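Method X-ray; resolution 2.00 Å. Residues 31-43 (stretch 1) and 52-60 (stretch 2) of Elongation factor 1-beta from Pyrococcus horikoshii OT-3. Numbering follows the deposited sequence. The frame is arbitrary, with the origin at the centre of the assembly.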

# COMPACT_ATOMS: atom_id res chain seq x y z
N VAL C 31 -24.42 8.11 -3.86
CA VAL C 31 -24.35 7.08 -2.81
C VAL C 31 -23.12 7.19 -1.90
O VAL C 31 -23.01 6.41 -1.00
CB VAL C 31 -24.43 5.62 -3.35
CG1 VAL C 31 -25.70 5.43 -4.17
CG2 VAL C 31 -23.18 5.21 -4.17
N ILE C 32 -22.19 8.12 -2.16
CA ILE C 32 -21.15 8.44 -1.14
C ILE C 32 -21.84 8.99 0.13
O ILE C 32 -22.55 9.98 0.07
CB ILE C 32 -20.16 9.50 -1.63
CG1 ILE C 32 -19.39 8.99 -2.87
CG2 ILE C 32 -19.18 9.87 -0.52
CD1 ILE C 32 -18.87 10.11 -3.73
N PRO C 33 -21.61 8.36 1.29
CA PRO C 33 -22.27 8.85 2.51
C PRO C 33 -21.88 10.27 2.93
O PRO C 33 -20.76 10.72 2.66
CB PRO C 33 -21.84 7.85 3.57
CG PRO C 33 -21.49 6.61 2.82
CD PRO C 33 -20.92 7.08 1.52
N GLU C 34 -22.80 10.94 3.62
CA GLU C 34 -22.71 12.36 3.93
C GLU C 34 -21.40 12.79 4.60
O GLU C 34 -20.91 13.86 4.29
CB GLU C 34 -23.91 12.83 4.80
CG GLU C 34 -23.99 14.36 4.97
CD GLU C 34 -25.07 14.82 5.96
OE1 GLU C 34 -26.13 14.16 6.06
OE2 GLU C 34 -24.88 15.88 6.63
N LYS C 35 -20.87 11.99 5.52
CA LYS C 35 -19.63 12.36 6.21
C LYS C 35 -18.37 12.18 5.34
O LYS C 35 -17.32 12.61 5.77
CB LYS C 35 -19.42 11.63 7.55
CG LYS C 35 -19.13 10.14 7.50
CD LYS C 35 -18.98 9.60 8.93
CE LYS C 35 -18.40 8.20 9.01
NZ LYS C 35 -19.16 7.26 8.14
N TYR C 36 -18.49 11.59 4.14
CA TYR C 36 -17.36 11.59 3.17
C TYR C 36 -17.55 12.74 2.20
O TYR C 36 -18.64 13.27 2.06
CB TYR C 36 -17.28 10.25 2.45
CG TYR C 36 -17.15 9.08 3.36
CD1 TYR C 36 -15.91 8.66 3.82
CD2 TYR C 36 -18.26 8.39 3.80
CE1 TYR C 36 -15.81 7.58 4.67
CE2 TYR C 36 -18.16 7.31 4.65
CZ TYR C 36 -16.94 6.92 5.09
OH TYR C 36 -16.81 5.86 5.92
N GLY C 37 -16.48 13.16 1.56
CA GLY C 37 -16.55 14.15 0.53
C GLY C 37 -15.92 13.61 -0.69
O GLY C 37 -15.49 12.48 -0.71
N LEU C 38 -15.81 14.44 -1.72
CA LEU C 38 -15.29 14.01 -3.00
C LEU C 38 -14.44 15.11 -3.58
O LEU C 38 -14.93 16.20 -3.81
CB LEU C 38 -16.45 13.70 -3.95
CG LEU C 38 -16.09 13.19 -5.33
CD1 LEU C 38 -15.40 11.83 -5.28
CD2 LEU C 38 -17.33 13.06 -6.17
N ALA C 39 -13.16 14.84 -3.81
CA ALA C 39 -12.26 15.86 -4.35
C ALA C 39 -12.39 15.97 -5.86
O ALA C 39 -12.40 17.05 -6.37
CB ALA C 39 -10.79 15.62 -3.93
N LYS C 40 -12.51 14.82 -6.54
CA LYS C 40 -12.63 14.76 -7.98
C LYS C 40 -12.85 13.34 -8.49
O LYS C 40 -12.61 12.35 -7.80
CB LYS C 40 -11.37 15.30 -8.69
CG LYS C 40 -10.10 14.53 -8.40
CD LYS C 40 -8.99 15.12 -9.23
CE LYS C 40 -7.74 14.27 -9.10
NZ LYS C 40 -6.63 14.96 -9.79
N VAL C 41 -13.30 13.26 -9.73
CA VAL C 41 -13.45 11.99 -10.41
C VAL C 41 -12.60 12.08 -11.66
O VAL C 41 -12.74 13.03 -12.41
CB VAL C 41 -14.91 11.71 -10.78
CG1 VAL C 41 -15.07 10.27 -11.23
CG2 VAL C 41 -15.81 11.95 -9.58
N GLU C 42 -11.73 11.09 -11.88
CA GLU C 42 -10.97 11.01 -13.09
C GLU C 42 -11.38 9.76 -13.85
O GLU C 42 -11.79 8.77 -13.25
CB GLU C 42 -9.49 10.97 -12.79
CG GLU C 42 -9.07 12.14 -11.95
CD GLU C 42 -7.62 12.45 -12.09
OE1 GLU C 42 -6.80 11.53 -11.89
OE2 GLU C 42 -7.31 13.62 -12.39
N ARG C 43 -11.22 9.81 -15.17
CA ARG C 43 -11.44 8.65 -16.02
C ARG C 43 -10.11 8.12 -16.47
O ARG C 43 -9.21 8.89 -16.85
CB ARG C 43 -12.33 9.02 -17.20
CG ARG C 43 -13.60 9.66 -16.73
CD ARG C 43 -14.69 9.62 -17.77
NE ARG C 43 -15.93 10.09 -17.19
CZ ARG C 43 -17.05 10.35 -17.87
NH1 ARG C 43 -17.12 10.18 -19.18
NH2 ARG C 43 -18.13 10.78 -17.21
N ALA C 52 -12.20 2.95 -16.48
CA ALA C 52 -12.46 3.07 -15.04
C ALA C 52 -12.77 4.54 -14.65
O ALA C 52 -12.31 5.50 -15.30
CB ALA C 52 -11.27 2.57 -14.25
N LEU C 53 -13.61 4.68 -13.64
CA LEU C 53 -13.84 5.94 -12.94
C LEU C 53 -13.03 5.84 -11.64
O LEU C 53 -13.20 4.89 -10.87
CB LEU C 53 -15.30 6.12 -12.60
CG LEU C 53 -16.33 6.68 -13.61
CD1 LEU C 53 -16.10 6.26 -15.03
CD2 LEU C 53 -17.72 6.27 -13.15
N LYS C 54 -12.18 6.83 -11.39
CA LYS C 54 -11.38 6.93 -10.16
C LYS C 54 -11.87 8.10 -9.31
O LYS C 54 -11.70 9.25 -9.65
CB LYS C 54 -9.91 7.03 -10.51
CG LYS C 54 -9.33 5.67 -10.89
CD LYS C 54 -8.00 5.79 -11.61
CE LYS C 54 -6.87 6.36 -10.77
NZ LYS C 54 -6.65 7.82 -10.98
N PHE C 55 -12.55 7.75 -8.22
CA PHE C 55 -13.10 8.66 -7.24
C PHE C 55 -12.10 8.97 -6.12
O PHE C 55 -11.69 8.08 -5.40
CB PHE C 55 -14.36 8.03 -6.63
CG PHE C 55 -15.55 8.01 -7.57
CD1 PHE C 55 -15.61 7.11 -8.61
CD2 PHE C 55 -16.60 8.91 -7.40
CE1 PHE C 55 -16.71 7.10 -9.46
CE2 PHE C 55 -17.69 8.91 -8.24
CZ PHE C 55 -17.74 8.02 -9.28
N TYR C 56 -11.76 10.23 -5.98
CA TYR C 56 -10.88 10.72 -4.91
C TYR C 56 -11.78 11.06 -3.72
O TYR C 56 -12.24 12.20 -3.56
CB TYR C 56 -10.04 11.88 -5.40
CG TYR C 56 -9.05 11.41 -6.42
CD1 TYR C 56 -9.46 10.97 -7.69
CD2 TYR C 56 -7.70 11.36 -6.12
CE1 TYR C 56 -8.56 10.48 -8.62
CE2 TYR C 56 -6.77 10.89 -7.07
CZ TYR C 56 -7.21 10.45 -8.32
OH TYR C 56 -6.32 9.98 -9.28
N VAL C 57 -12.06 10.05 -2.91
CA VAL C 57 -12.97 10.20 -1.77
C VAL C 57 -12.20 10.82 -0.60
O VAL C 57 -11.15 10.33 -0.25
CB VAL C 57 -13.58 8.85 -1.36
CG1 VAL C 57 -14.65 9.01 -0.28
CG2 VAL C 57 -14.24 8.17 -2.57
N LEU C 58 -12.79 11.85 0.03
CA LEU C 58 -12.28 12.50 1.22
C LEU C 58 -12.89 11.88 2.46
O LEU C 58 -14.11 11.64 2.57
CB LEU C 58 -12.58 14.00 1.20
CG LEU C 58 -12.12 14.70 -0.07
CD1 LEU C 58 -12.61 16.13 -0.15
CD2 LEU C 58 -10.59 14.59 -0.16
N GLY C 59 -12.04 11.64 3.43
CA GLY C 59 -12.47 11.07 4.70
C GLY C 59 -11.60 11.53 5.86
O GLY C 59 -10.90 12.55 5.76
N ARG C 60 -11.62 10.74 6.94
CA ARG C 60 -10.89 11.02 8.18
C ARG C 60 -10.12 9.81 8.68
O ARG C 60 -10.58 8.69 8.62
CB ARG C 60 -11.84 11.51 9.29
CG ARG C 60 -12.26 12.95 9.09
CD ARG C 60 -12.75 13.59 10.38
NE ARG C 60 -11.66 13.92 11.31
CZ ARG C 60 -10.78 14.93 11.16
NH1 ARG C 60 -10.80 15.74 10.10
NH2 ARG C 60 -9.84 15.11 12.09

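Strands 37-43 and 52-59 run antiparallel, their N-to-C directions 143° apart, and bury 797 Å² between the two stretches. The register follows from paired backbone hydrogen bonds: Gly37 N to Leu58 O (3.0 Å) and Leu58 N to Gly37 O (2.9 Å) at one end, Glu42 N to Lys54 O (2.9 Å) and Lys54 N to Glu42 O (2.7 Å) at the other, with N-H...O angles of 163-177°. Between them the alternation slips by one residue. Ala39 N donates to Tyr56 O (2.8 Å), while Tyr56 N donates to the next residue along, Lys40 O (2.9 Å), so two residues of the first strand face one of the second. Ala39 accommodates this with phi/psi of -82/-40, far from extended values, and its CB points toward the other strand, 4.1 Å from Tyr56 CB and 3.9 Å from Leu58 CD2.

Beyond this irregularity, Lys40, Glu42, Lys54 and Tyr56 share one face of the sheet. Lys40 has chi1 p (62°) followed by three t angles, an extended chain that lies across the Tyr56 ring: Lys40 CE is 3.8 Å from the Tyr56 ring centroid and 6° off its normal, a CH-pi contact. Lys40 NZ, 4.9 Å from that centroid and 15° off the normal, adds a cation-pi interaction while also forming a salt bridge, Lys40 NZ to Glu42 OE2 at 3.0 Å. Glu42, with chi1 m and chi2 t, thus reaches Lys40 through OE2, while its OE1 lies 3.1 Å from Tyr56 OH and makes a long salt bridge of 3.8 Å to Lys54 NZ. Lys54 bends at chi3 (66°, p), and its chi4 of -98° falls between wells; in this conformation Lys54 NZ donates to Tyr56 OH at 2.8 Å. The tyrosine therefore meets one lysine over its ring and another at its hydroxyl.

The opposite face, carrying Leu38, Val41, Phe55 and Val57, is largely apolar. Val41, chi1 t, puts CG1 over a face of the Phe55 ring, 3.9 Å from the centroid and 9° off the normal, whereas Val41 CG2 approaches Phe55 CE2 at 3.8 Å. Leu38 (t, p) brings its end nearer the partner strand than its CA-to-CB direction suggests: Leu38 CD1 packs at the Phe55 ring edge, 3.8 Å from Phe55 CD2.

Before the strand, a type I turn from Pro33 to Tyr36 is closed by Tyr36 N to Pro33 O (2.8 Å). Tyr36, chi1 m, sets its CB 4.0 Å from Val57 CG1.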